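PDB 3S40: diacylglycerol kinase from Bacillus anthracis, which probably transfers the gamma-phosphate of ATP to the free hydroxyl of diacylglycerol, yielding phosphatidic acid. Local coordinates for residues Glu9-Ile14 against Ala37-Leu42; Asp65-Phe70 against Pro90-Ile95; Ile94-Thr99 against Val109-Ala114; Ala117-Lys122 against Thr294-Pro299. All coordinates share one frame; numbering follows the deposited sequence.

Contact 1. Residues Glu9-Ile14 against Ala37-Leu42; sequences EKVLLI and AAFPDL
Val11 N donates to Asp41 O, 3.0 Å apart, with an N-H...O angle of 158°; this is the direct hydrogen bond between Glu9-Ile14 and Ala37-Leu42. One step further on, the CA of Leu42 lies 3.5 Å from Val11 O, a CA-H...O contact of the kind seen between parallel strands. Two waters extend the pairing. The first lies within hydrogen-bond reach of Glu9 O and accepts from Asp41 N; the second is placed to donate to Val11 O and to the carboxylate oxygen Asp41 OD1, though other acceptors compete for its protons. The other oxygen, Asp41 OD2, lies 3.5 Å from Lys10 CG. These two side chains run side by side in the same direction, but with Lys10 NZ 4.6 Å from Asp41 OD2 their charges are beyond salt-bridge distance, and any attraction should be modest. The contact belongs to a beta-alpha-beta unit: strand 11-15 leads into helix 24-38, the chain leaves the helix at Phe39, and strand 42-46 starts alongside the first, with Val11 and Leu42 as a parallel bridge pair. On the face of the sheet that bears Val11 and Leu42, the contact turns apolar. Val11 CG2, anti to its carbonyl carbon, sits over one face of the Phe39 ring, 4.0 Å from the centroid and 26° off the normal, displaced toward CG; Ala38 CB lies over the centre of the opposite face. The other branch, Val11 CG1, meets Leu42 CD1 at 3.6 Å, and Leu13 CB approaches the same methyl more distantly. Leu35 and Ala36 of helix 24-38 also touch Leu42.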
loop_
_atom_site.group_PDB
_atom_site.type_symbol
_atom_site.label_atom_id
_atom_site.label_comp_id
_atom_site.label_asym_id
_atom_site.label_seq_id
_atom_site.Cartn_x
_atom_site.Cartn_y
_atom_site.Cartn_z
ATOM N N GLU A 9 20.479 -14.566 -0.075
ATOM C CA GLU A 9 21.930 -14.587 -0.207
ATOM C C GLU A 9 22.470 -13.159 -0.285
ATOM O O GLU A 9 23.453 -12.829 0.355
ATOM C CB GLU A 9 22.313 -15.367 -1.454
ATOM C CG GLU A 9 23.683 -15.993 -1.394
ATOM C CD GLU A 9 23.996 -16.780 -2.651
ATOM O OE1 GLU A 9 24.561 -16.187 -3.599
ATOM O OE2 GLU A 9 23.662 -17.985 -2.693
ATOM N N LYS A 10 21.799 -12.312 -1.060
ATOM C CA LYS A 10 22.183 -10.914 -1.170
ATOM C C LYS A 10 21.015 -10.001 -0.847
ATOM O O LYS A 10 19.868 -10.204 -1.304
ATOM C CB LYS A 10 22.745 -10.608 -2.559
ATOM C CG LYS A 10 24.006 -11.399 -2.860
ATOM C CD LYS A 10 24.203 -11.572 -4.338
ATOM C CE LYS A 10 25.029 -10.460 -4.921
ATOM N NZ LYS A 10 26.043 -11.021 -5.866
ATOM N N VAL A 11 21.325 -8.998 -0.046
ATOM C CA VAL A 11 20.342 -8.045 0.460
ATOM C C VAL A 11 20.769 -6.620 0.106
ATOM O O VAL A 11 21.951 -6.252 0.224
ATOM C CB VAL A 11 20.173 -8.180 2.001
ATOM C CG1 VAL A 11 19.154 -7.175 2.538
ATOM C CG2 VAL A 11 19.806 -9.626 2.391
ATOM N N LEU A 12 19.798 -5.835 -0.343
ATOM C CA LEU A 12 19.931 -4.388 -0.472
ATOM C C LEU A 12 19.057 -3.662 0.546
ATOM O O LEU A 12 17.860 -3.943 0.653
ATOM C CB LEU A 12 19.490 -3.951 -1.863
ATOM C CG LEU A 12 19.312 -2.438 -2.056
ATOM C CD1 LEU A 12 20.634 -1.676 -1.864
ATOM C CD2 LEU A 12 18.693 -2.159 -3.412
ATOM N N LEU A 13 19.649 -2.717 1.275
ATOM C CA LEU A 13 18.908 -1.794 2.131
ATOM C C LEU A 13 18.944 -0.390 1.531
ATOM O O LEU A 13 20.020 0.203 1.355
ATOM C CB LEU A 13 19.499 -1.772 3.562
ATOM C CG LEU A 13 18.980 -0.677 4.511
ATOM C CD1 LEU A 13 17.501 -0.921 4.846
ATOM C CD2 LEU A 13 19.776 -0.560 5.821
ATOM N N ILE A 14 17.773 0.136 1.201
ATOM C CA ILE A 14 17.664 1.512 0.704
ATOM C C ILE A 14 17.283 2.403 1.862
ATOM O O ILE A 14 16.297 2.144 2.550
ATOM C CB ILE A 14 16.609 1.652 -0.417
ATOM C CG1 ILE A 14 17.018 0.791 -1.615
ATOM C CG2 ILE A 14 16.429 3.144 -0.834
ATOM C CD1 ILE A 14 15.899 0.524 -2.630
ATOM N N ALA A 37 24.241 -8.435 10.962
ATOM C CA ALA A 37 24.546 -9.691 11.639
ATOM C C ALA A 37 23.889 -10.864 10.948
ATOM O O ALA A 37 24.461 -11.947 10.883
ATOM C CB ALA A 37 24.113 -9.644 13.106
ATOM N N ALA A 38 22.675 -10.644 10.448
ATOM C CA ALA A 38 21.867 -11.725 9.901
ATOM C C ALA A 38 22.244 -12.038 8.463
ATOM O O ALA A 38 22.258 -13.195 8.075
ATOM C CB ALA A 38 20.373 -11.392 9.996
ATOM N N PHE A 39 22.570 -11.007 7.685
ATOM C CA PHE A 39 22.811 -11.185 6.248
ATOM C C PHE A 39 24.276 -10.940 5.836
ATOM O O PHE A 39 24.719 -9.806 5.759
ATOM C CB PHE A 39 21.877 -10.264 5.457
ATOM C CG PHE A 39 20.422 -10.381 5.857
ATOM C CD1 PHE A 39 19.752 -11.600 5.758
ATOM C CD2 PHE A 39 19.724 -9.277 6.314
ATOM C CE1 PHE A 39 18.411 -11.711 6.110
ATOM C CE2 PHE A 39 18.387 -9.376 6.671
ATOM C CZ PHE A 39 17.723 -10.608 6.567
ATOM N N PRO A 40 25.017 -12.006 5.528
ATOM C CA PRO A 40 26.461 -11.883 5.287
ATOM C C PRO A 40 26.854 -11.083 4.029
ATOM O O PRO A 40 28.045 -10.837 3.831
ATOM C CB PRO A 40 26.909 -13.340 5.153
ATOM C CG PRO A 40 25.715 -14.033 4.612
ATOM C CD PRO A 40 24.534 -13.371 5.276
ATOM N N ASP A 41 25.893 -10.698 3.197
ATOM C CA ASP A 41 26.161 -9.827 2.047
ATOM C C ASP A 41 25.075 -8.777 1.955
ATOM O O ASP A 41 23.979 -9.027 1.443
ATOM C CB ASP A 41 26.223 -10.631 0.747
ATOM C CG ASP A 41 26.562 -9.774 -0.480
ATOM O OD1 ASP A 41 26.306 -8.549 -0.497
ATOM O OD2 ASP A 41 27.069 -10.343 -1.466
ATOM N N LEU A 42 25.401 -7.589 2.435
ATOM C CA LEU A 42 24.415 -6.550 2.628
ATOM C C LEU A 42 24.901 -5.246 2.009
ATOM O O LEU A 42 25.985 -4.770 2.304
ATOM C CB LEU A 42 24.164 -6.365 4.123
ATOM C CG LEU A 42 23.299 -5.177 4.557
ATOM C CD1 LEU A 42 21.904 -5.316 3.963
ATOM C CD2 LEU A 42 23.227 -5.072 6.100
HETATM O O HOH W 1 23.067 -11.596 2.868
HETATM O O HOH W 2 23.966 -7.264 -1.482
#

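Contact 2. Residues Asp65-Phe70 against Pro90-Ile95; sequences DLIIVF and PTLAII
Ile67 N binds Thr91 O at 2.8 Å in an almost straight bond of 170°. Further rungs follow: Ile67 O receives Ala93 N, Val69 N binds Ala93 O, and Val69 O receives Ile95 N at 2.8 Å. Where the pairing begins, Asp65 O takes a water's proton at 2.6 Å and only a weak bond from Thr91 N. Odd residues of Asp65-Phe70 thus bond to odd residues of Pro90-Ile95, the parallel pattern, and the strand axes run 4.7 Å apart at 20°. Side chains alternate between faces. On one, Leu66 CD1 rests against Thr91 CG2, Ile68 CG2 meets Ile95 CD1 at 3.8 Å, and Ile95 CG2 lies 3.7 Å from Phe70 CD1. On the other, Ile67 CG1 packs on Pro90 CG and Ile67 CG2 on Leu92 CD1, while a chi1 of 51°, between backbone N and carbonyl carbon, brings Val69 CG1 to 3.2 Å from Ala93 O, with Ile94 CG1 farther off. Helix 113-120 touches the first face and helix 73-83 the second. Chemically, the contact pairs backbone polar groups strand to strand and presents mainly apolar side chains to the helices on both faces, as in a three-layer alpha/beta core.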
loop_
_atom_site.group_PDB
_atom_site.type_symbol
_atom_site.label_atom_id
_atom_site.label_comp_id
_atom_site.label_asym_id
_atom_site.label_seq_id
_atom_site.Cartn_x
_atom_site.Cartn_y
_atom_site.Cartn_z
ATOM N N ASP A 65 18.270 -10.721 -3.527
ATOM C CA ASP A 65 17.150 -11.585 -3.169
ATOM C C ASP A 65 16.144 -10.860 -2.300
ATOM O O ASP A 65 14.989 -11.249 -2.244
ATOM C CB ASP A 65 17.657 -12.834 -2.442
ATOM C CG ASP A 65 18.754 -13.540 -3.230
ATOM O OD1 ASP A 65 18.435 -14.115 -4.295
ATOM O OD2 ASP A 65 19.930 -13.491 -2.807
ATOM N N LEU A 66 16.591 -9.801 -1.639
ATOM C CA LEU A 66 15.749 -9.055 -0.721
ATOM C C LEU A 66 16.083 -7.585 -0.855
ATOM O O LEU A 66 17.269 -7.205 -0.831
ATOM C CB LEU A 66 16.022 -9.520 0.717
ATOM C CG LEU A 66 15.283 -8.779 1.839
ATOM C CD1 LEU A 66 13.736 -8.879 1.665
ATOM C CD2 LEU A 66 15.711 -9.297 3.219
ATOM N N ILE A 67 15.058 -6.765 -1.027
ATOM C CA ILE A 67 15.208 -5.310 -0.978
ATOM C C ILE A 67 14.478 -4.764 0.248
ATOM O O ILE A 67 13.284 -4.992 0.426
ATOM C CB ILE A 67 14.682 -4.611 -2.256
ATOM C CG1 ILE A 67 15.544 -5.004 -3.471
ATOM C CG2 ILE A 67 14.681 -3.090 -2.082
ATOM C CD1 ILE A 67 15.278 -4.196 -4.726
ATOM N N ILE A 68 15.211 -4.076 1.116
ATOM C CA ILE A 68 14.626 -3.478 2.309
ATOM C C ILE A 68 14.537 -1.988 2.093
ATOM O O ILE A 68 15.492 -1.374 1.619
ATOM C CB ILE A 68 15.492 -3.745 3.546
ATOM C CG1 ILE A 68 15.774 -5.246 3.659
ATOM C CG2 ILE A 68 14.835 -3.162 4.814
ATOM C CD1 ILE A 68 16.735 -5.600 4.782
ATOM N N VAL A 69 13.394 -1.392 2.401
ATOM C CA VAL A 69 13.290 0.070 2.290
ATOM C C VAL A 69 13.051 0.715 3.652
ATOM O O VAL A 69 12.095 0.380 4.336
ATOM C CB VAL A 69 12.203 0.473 1.269
ATOM C CG1 VAL A 69 10.898 -0.233 1.578
ATOM C CG2 VAL A 69 12.038 1.987 1.228
ATOM N N PHE A 70 13.956 1.606 4.067
ATOM C CA PHE A 70 13.735 2.423 5.249
ATOM C C PHE A 70 13.204 3.775 4.828
ATOM O O PHE A 70 13.935 4.579 4.263
ATOM C CB PHE A 70 15.019 2.618 6.054
ATOM C CG PHE A 70 14.856 3.564 7.232
ATOM C CD1 PHE A 70 13.769 3.455 8.083
ATOM C CD2 PHE A 70 15.808 4.540 7.500
ATOM C CE1 PHE A 70 13.612 4.318 9.178
ATOM C CE2 PHE A 70 15.665 5.403 8.597
ATOM C CZ PHE A 70 14.567 5.297 9.431
ATOM N N PRO A 90 12.598 -9.234 -6.497
ATOM C CA PRO A 90 12.958 -9.807 -5.194
ATOM C C PRO A 90 11.874 -9.565 -4.133
ATOM O O PRO A 90 11.023 -8.691 -4.264
ATOM C CB PRO A 90 14.229 -9.035 -4.800
ATOM C CG PRO A 90 14.144 -7.747 -5.555
ATOM C CD PRO A 90 13.407 -8.056 -6.852
ATOM N N THR A 91 11.949 -10.346 -3.069
ATOM C CA THR A 91 11.229 -10.064 -1.845
ATOM C C THR A 91 11.490 -8.649 -1.354
ATOM O O THR A 91 12.629 -8.135 -1.406
ATOM C CB THR A 91 11.615 -11.066 -0.768
ATOM O OG1 THR A 91 11.301 -12.380 -1.240
ATOM C CG2 THR A 91 10.840 -10.807 0.569
ATOM N N LEU A 92 10.422 -8.016 -0.882
ATOM C CA LEU A 92 10.496 -6.641 -0.386
ATOM C C LEU A 92 10.175 -6.592 1.116
ATOM O O LEU A 92 9.371 -7.389 1.619
ATOM C CB LEU A 92 9.538 -5.753 -1.197
ATOM C CG LEU A 92 9.514 -4.236 -1.006
ATOM C CD1 LEU A 92 10.849 -3.602 -1.400
ATOM C CD2 LEU A 92 8.372 -3.625 -1.819
ATOM N N ALA A 93 10.818 -5.672 1.830
ATOM C CA ALA A 93 10.569 -5.459 3.255
ATOM C C ALA A 93 10.567 -3.966 3.535
ATOM O O ALA A 93 11.193 -3.194 2.811
ATOM C CB ALA A 93 11.600 -6.172 4.106
ATOM N N ILE A 94 9.839 -3.559 4.569
ATOM C CA ILE A 94 9.691 -2.141 4.896
ATOM C C ILE A 94 10.105 -1.913 6.327
ATOM O O ILE A 94 9.692 -2.643 7.211
ATOM C CB ILE A 94 8.203 -1.690 4.771
ATOM C CG1 ILE A 94 7.688 -1.915 3.345
ATOM C CG2 ILE A 94 8.036 -0.226 5.198
ATOM C CD1 ILE A 94 6.187 -1.697 3.221
ATOM N N ILE A 95 10.940 -0.910 6.553
ATOM C CA ILE A 95 11.136 -0.405 7.890
ATOM C C ILE A 95 10.497 0.949 7.865
ATOM O O ILE A 95 10.888 1.804 7.086
ATOM C CB ILE A 95 12.601 -0.289 8.273
ATOM C CG1 ILE A 95 13.270 -1.657 8.166
ATOM C CG2 ILE A 95 12.714 0.251 9.706
ATOM C CD1 ILE A 95 14.789 -1.591 8.232
HETATM O O HOH W 3 13.875 -13.429 -3.221
#

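Contact 3. Residues Ile94-Thr99 against Val109-Ala114; sequences IIPGGT and VPQNIA
Pro96 carries this contact, its ring carbons meeting Gln111, Pro110 and Val109 in turn, with some overlap. Pro96 CB lies 3.6 Å from Gln111 OE1, Pro96 CG is 3.6 Å from Pro110 O, and Pro96 CD rests 4.0 Å from Val109 CG1. The Gln111 amide therefore lies against the CB and CG of the proline, by van der Waals contact. Beyond the ring, Ile113 CG2 comes 3.2 Å from Pro96 O, while Ile113 CB meets Ile95 CG2 at 3.7 Å; the two isoleucine side chains cross at about a right angle. With CG1 of Ile113 turned between the backbone N and the carbonyl carbon (chi1 64°), CG2 is left to approach Pro96 O. A second shell fixes the glutamine. The Gln111 chain bends at chi2 (-61°), and Gln111 NE2 donates to Val109 O at 3.1 Å, tilted 29° from the carbonyl plane. The same NE2 also bonds Ser104 OG, and Gln111 OE1 accepts from Asn101 ND2, so both ends of the amide are held. Asn112 then N-caps the helix, its OD1 receiving Glu115 N. The contact thus packs the end of strand 91-96 against the start of helix 113-120, with helix 102-106 against Pro96 and Val109 and helix 24-38 touching Ile113 and Ile95.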
loop_
_atom_site.group_PDB
_atom_site.type_symbol
_atom_site.label_atom_id
_atom_site.label_comp_id
_atom_site.label_asym_id
_atom_site.label_seq_id
_atom_site.Cartn_x
_atom_site.Cartn_y
_atom_site.Cartn_z
ATOM N N ILE A 94 9.839 -3.559 4.569
ATOM C CA ILE A 94 9.691 -2.141 4.896
ATOM C C ILE A 94 10.105 -1.913 6.327
ATOM O O ILE A 94 9.692 -2.643 7.211
ATOM C CB ILE A 94 8.203 -1.690 4.771
ATOM C CG1 ILE A 94 7.688 -1.915 3.345
ATOM C CG2 ILE A 94 8.036 -0.226 5.198
ATOM C CD1 ILE A 94 6.187 -1.697 3.221
ATOM N N ILE A 95 10.940 -0.910 6.553
ATOM C CA ILE A 95 11.136 -0.405 7.890
ATOM C C ILE A 95 10.497 0.949 7.865
ATOM O O ILE A 95 10.888 1.804 7.086
ATOM C CB ILE A 95 12.601 -0.289 8.273
ATOM C CG1 ILE A 95 13.270 -1.657 8.166
ATOM C CG2 ILE A 95 12.714 0.251 9.706
ATOM C CD1 ILE A 95 14.789 -1.591 8.232
ATOM N N PRO A 96 9.482 1.140 8.711
ATOM C CA PRO A 96 8.613 2.322 8.675
ATOM C C PRO A 96 9.380 3.583 9.069
ATOM O O PRO A 96 9.880 3.652 10.168
ATOM C CB PRO A 96 7.521 1.989 9.699
ATOM C CG PRO A 96 8.173 1.032 10.643
ATOM C CD PRO A 96 9.170 0.236 9.823
ATOM N N GLY A 97 9.474 4.559 8.173
ATOM C CA GLY A 97 10.239 5.757 8.455
ATOM C C GLY A 97 9.456 7.027 8.201
ATOM O O GLY A 97 10.032 8.112 8.130
ATOM N N GLY A 98 8.139 6.890 8.066
ATOM C CA GLY A 98 7.267 8.031 7.846
ATOM C C GLY A 98 6.347 8.187 9.040
ATOM O O GLY A 98 6.640 7.674 10.119
ATOM N N THR A 99 5.229 8.883 8.854
ATOM C CA THR A 99 4.252 9.010 9.931
ATOM C C THR A 99 3.130 7.966 9.810
ATOM O O THR A 99 2.712 7.388 10.810
ATOM C CB THR A 99 3.680 10.437 10.025
ATOM O OG1 THR A 99 3.044 10.784 8.791
ATOM C CG2 THR A 99 4.802 11.435 10.312
ATOM N N VAL A 109 4.076 -4.960 10.601
ATOM C CA VAL A 109 5.430 -4.574 10.978
ATOM C C VAL A 109 5.441 -3.639 12.184
ATOM O O VAL A 109 4.765 -2.617 12.178
ATOM C CB VAL A 109 6.144 -3.869 9.832
ATOM C CG1 VAL A 109 7.509 -3.371 10.304
ATOM C CG2 VAL A 109 6.261 -4.810 8.603
ATOM N N PRO A 110 6.223 -3.985 13.218
ATOM C CA PRO A 110 6.383 -3.118 14.395
ATOM C C PRO A 110 6.729 -1.699 13.966
ATOM O O PRO A 110 7.532 -1.514 13.047
ATOM C CB PRO A 110 7.586 -3.731 15.113
ATOM C CG PRO A 110 7.552 -5.174 14.738
ATOM C CD PRO A 110 6.975 -5.251 13.344
ATOM N N GLN A 111 6.143 -0.701 14.618
ATOM C CA GLN A 111 6.435 0.681 14.248
ATOM C C GLN A 111 7.714 1.207 14.930
ATOM O O GLN A 111 8.244 2.254 14.565
ATOM C CB GLN A 111 5.219 1.585 14.512
ATOM C CG GLN A 111 4.015 1.283 13.605
ATOM C CD GLN A 111 4.329 1.489 12.118
ATOM O OE1 GLN A 111 4.534 2.620 11.675
ATOM N NE2 GLN A 111 4.370 0.389 11.345
ATOM N N ASN A 112 8.209 0.463 15.907
ATOM C CA ASN A 112 9.536 0.705 16.466
ATOM C C ASN A 112 10.557 0.172 15.463
ATOM O O ASN A 112 10.583 -1.036 15.173
ATOM C CB ASN A 112 9.661 -0.022 17.815
ATOM C CG ASN A 112 11.080 -0.017 18.366
ATOM O OD1 ASN A 112 11.999 -0.573 17.770
ATOM N ND2 ASN A 112 11.252 0.584 19.531
ATOM N N ILE A 113 11.387 1.055 14.910
ATOM C CA ILE A 113 12.219 0.649 13.778
ATOM C C ILE A 113 13.231 -0.423 14.150
ATOM O O ILE A 113 13.549 -1.274 13.324
ATOM C CB ILE A 113 12.895 1.830 13.079
ATOM C CG1 ILE A 113 13.876 2.531 14.019
ATOM C CG2 ILE A 113 11.837 2.804 12.561
ATOM C CD1 ILE A 113 14.595 3.687 13.354
ATOM N N ALA A 114 13.709 -0.414 15.395
ATOM C CA ALA A 114 14.620 -1.466 15.842
ATOM C C ALA A 114 13.934 -2.826 15.740
ATOM O O ALA A 114 14.526 -3.797 15.270
ATOM C CB ALA A 114 15.103 -1.209 17.288
#

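Contact 4. Residues Ala117-Lys122 against Thr294-Pro299; sequences AKLITK and TMIYNP
Leu119 points its CB from helix 113-120 toward Thr294-Pro299, and its chain can be followed outward. With CG anti to the backbone N (chi1 178°), the branch point comes 3.9 Å from Tyr297 O and a looser 4.4 Å from Ile296 CG2. From there the two methyls part. Leu119 CD1 makes the closer approach, 3.6 Å to Tyr297 O, and also touches the CA, CB, CG and OD1 of Asn298. Leu119 CD2 reaches Tyr297 O and Asn298 CB, each at 3.9 Å. The leucine thus packs against the extended backbone at Tyr297-Asn298 and the side chain of Asn298, the Leu119 and Asn298 side chains crossing at about a right angle. The polar end of Asn298 is engaged elsewhere: ND2 donates to Gly108 O and OD1 accepts from Ala300 N, which should fix the amide against which the leucine rests. Beside this, Ile296 CG2, anti to its own backbone N, lies 3.9 Å from Ile120 CA and 4.2 Å from Ile120 CG1. No direct hydrogen bond crosses between the segments; instead a water lies 3.0 Å from both Leu119 O and Tyr297 O, placed to donate to each, though other acceptors compete, and bridges the two backbones. Ile120 continues onto Ala93 and Ile95 of strand 91-96, while Thr294 and Ile296 form backbone bonds with Leu92. The C-terminal end of the chain thus returns to the N-terminal alpha/beta lobe, consistent with the two-lobed architecture of the YegS-like lipid kinases.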
loop_
_atom_site.group_PDB
_atom_site.type_symbol
_atom_site.label_atom_id
_atom_site.label_comp_id
_atom_site.label_asym_id
_atom_site.label_seq_id
_atom_site.Cartn_x
_atom_site.Cartn_y
_atom_site.Cartn_z
ATOM N N ALA A 117 13.450 -3.983 12.107
ATOM C CA ALA A 117 14.656 -4.533 11.494
ATOM C C ALA A 117 14.863 -5.981 11.940
ATOM O O ALA A 117 15.211 -6.826 11.148
ATOM C CB ALA A 117 15.920 -3.655 11.847
ATOM N N LYS A 118 14.633 -6.248 13.223
ATOM C CA LYS A 118 14.749 -7.599 13.757
ATOM C C LYS A 118 13.736 -8.576 13.150
ATOM O O LYS A 118 14.080 -9.715 12.843
ATOM C CB LYS A 118 14.625 -7.573 15.282
ATOM C CG LYS A 118 15.732 -6.736 15.910
ATOM C CD LYS A 118 15.560 -6.591 17.404
ATOM C CE LYS A 118 16.562 -5.600 17.958
ATOM N NZ LYS A 118 16.354 -5.405 19.419
ATOM N N LEU A 119 12.503 -8.111 12.976
ATOM C CA LEU A 119 11.484 -8.852 12.230
ATOM C C LEU A 119 12.001 -9.344 10.863
ATOM O O LEU A 119 11.827 -10.506 10.503
ATOM C CB LEU A 119 10.223 -7.995 12.038
ATOM C CG LEU A 119 9.125 -8.703 11.216
ATOM C CD1 LEU A 119 8.493 -9.823 12.015
ATOM C CD2 LEU A 119 8.083 -7.710 10.750
ATOM N N ILE A 120 12.651 -8.470 10.106
ATOM C CA ILE A 120 13.135 -8.863 8.777
ATOM C C ILE A 120 14.069 -10.052 8.921
ATOM O O ILE A 120 14.116 -10.942 8.084
ATOM C CB ILE A 120 13.882 -7.703 8.108
ATOM C CG1 ILE A 120 12.904 -6.566 7.830
ATOM C CG2 ILE A 120 14.612 -8.186 6.856
ATOM C CD1 ILE A 120 13.543 -5.288 7.324
ATOM N N THR A 121 14.789 -10.043 10.028
ATOM C CA THR A 121 15.756 -11.060 10.392
ATOM C C THR A 121 15.102 -12.435 10.562
ATOM O O THR A 121 15.762 -13.462 10.477
ATOM C CB THR A 121 16.419 -10.606 11.717
ATOM O OG1 THR A 121 17.712 -10.062 11.446
ATOM C CG2 THR A 121 16.479 -11.698 12.740
ATOM N N LYS A 122 13.799 -12.453 10.799
ATOM C CA LYS A 122 13.103 -13.721 10.994
ATOM C C LYS A 122 12.673 -14.300 9.663
ATOM O O LYS A 122 12.246 -15.460 9.581
ATOM C CB LYS A 122 11.905 -13.540 11.914
ATOM C CG LYS A 122 12.258 -13.069 13.321
ATOM C CD LYS A 122 13.327 -13.954 13.966
ATOM C CE LYS A 122 13.620 -13.510 15.399
ATOM N NZ LYS A 122 14.875 -14.131 15.914
ATOM N N THR A 294 6.294 -10.750 -3.128
ATOM C CA THR A 294 6.497 -11.408 -1.852
ATOM C C THR A 294 7.056 -10.361 -0.882
ATOM O O THR A 294 7.949 -9.578 -1.236
ATOM C CB THR A 294 7.483 -12.594 -1.967
ATOM O OG1 THR A 294 8.768 -12.111 -2.383
ATOM C CG2 THR A 294 6.975 -13.610 -2.993
HETATM N N MSE A 295 6.558 -10.374 0.351
HETATM C CA MSE A 295 6.960 -9.390 1.330
HETATM C C MSE A 295 7.221 -10.005 2.697
HETATM O O MSE A 295 6.581 -10.979 3.103
HETATM C CB MSE A 295 5.901 -8.289 1.421
HETATM C CG MSE A 295 5.564 -7.708 0.069
HETATM SE SE MSE A 295 4.797 -5.914 0.070
HETATM C CE MSE A 295 6.244 -4.921 0.938
ATOM N N ILE A 296 8.179 -9.428 3.402
ATOM C CA ILE A 296 8.420 -9.767 4.792
ATOM C C ILE A 296 7.230 -9.287 5.607
ATOM O O ILE A 296 6.739 -8.183 5.398
ATOM C CB ILE A 296 9.683 -9.071 5.326
ATOM C CG1 ILE A 296 10.936 -9.662 4.674
ATOM C CG2 ILE A 296 9.753 -9.195 6.858
ATOM C CD1 ILE A 296 11.256 -11.093 5.102
ATOM N N TYR A 297 6.774 -10.092 6.553
ATOM C CA TYR A 297 5.670 -9.647 7.386
ATOM C C TYR A 297 5.778 -10.236 8.789
ATOM O O TYR A 297 6.725 -10.979 9.089
ATOM C CB TYR A 297 4.329 -10.038 6.733
ATOM C CG TYR A 297 3.994 -11.512 6.893
ATOM C CD1 TYR A 297 2.944 -11.911 7.702
ATOM C CD2 TYR A 297 4.746 -12.499 6.246
ATOM C CE1 TYR A 297 2.627 -13.249 7.857
ATOM C CE2 TYR A 297 4.447 -13.840 6.389
ATOM C CZ TYR A 297 3.373 -14.205 7.209
ATOM O OH TYR A 297 3.041 -15.523 7.393
ATOM N N ASN A 298 4.787 -9.921 9.631
ATOM C CA ASN A 298 4.794 -10.327 11.036
ATOM C C ASN A 298 3.673 -11.316 11.318
ATOM O O ASN A 298 2.525 -10.911 11.468
ATOM C CB ASN A 298 4.609 -9.109 11.935
ATOM C CG ASN A 298 4.836 -9.431 13.395
ATOM O OD1 ASN A 298 5.096 -10.588 13.753
ATOM N ND2 ASN A 298 4.751 -8.409 14.255
ATOM N N PRO A 299 3.995 -12.614 11.393
ATOM C CA PRO A 299 2.928 -13.599 11.614
ATOM C C PRO A 299 2.369 -13.532 13.047
ATOM O O PRO A 299 1.268 -14.006 13.294
ATOM C CB PRO A 299 3.625 -14.947 11.358
ATOM C CG PRO A 299 5.032 -14.622 10.911
ATOM C CD PRO A 299 5.326 -13.241 11.395
HETATM O O HOH W 4 9.621 -11.902 9.115
#

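Overall arrangement
From the N terminus, contact 1 closes the first beta-alpha-beta loop, through helix 24-38, and contact 2 closes a later such loop, through helix 73-83. The two meet where strands 11-15 and 66-71 are neighbours, Leu12 O lying 2.7 Å from Ile68 N, so together they span the four-stranded parallel sheet. Contact 3 starts on Ile94 and Ile95, where contact 2 ends, and closes a shorter loop through helix 102-106. Contact 4 opens later on helix 113-120 and closes the longest loop, with 171 residues between its segments, bringing the C-terminal segment back beside strand 91-96. None nests in or crosses another; contacts 2 and 3 overlap at Ile94-Ile95, the rest follow in series, and Ile120 touches contacts 2 and 3.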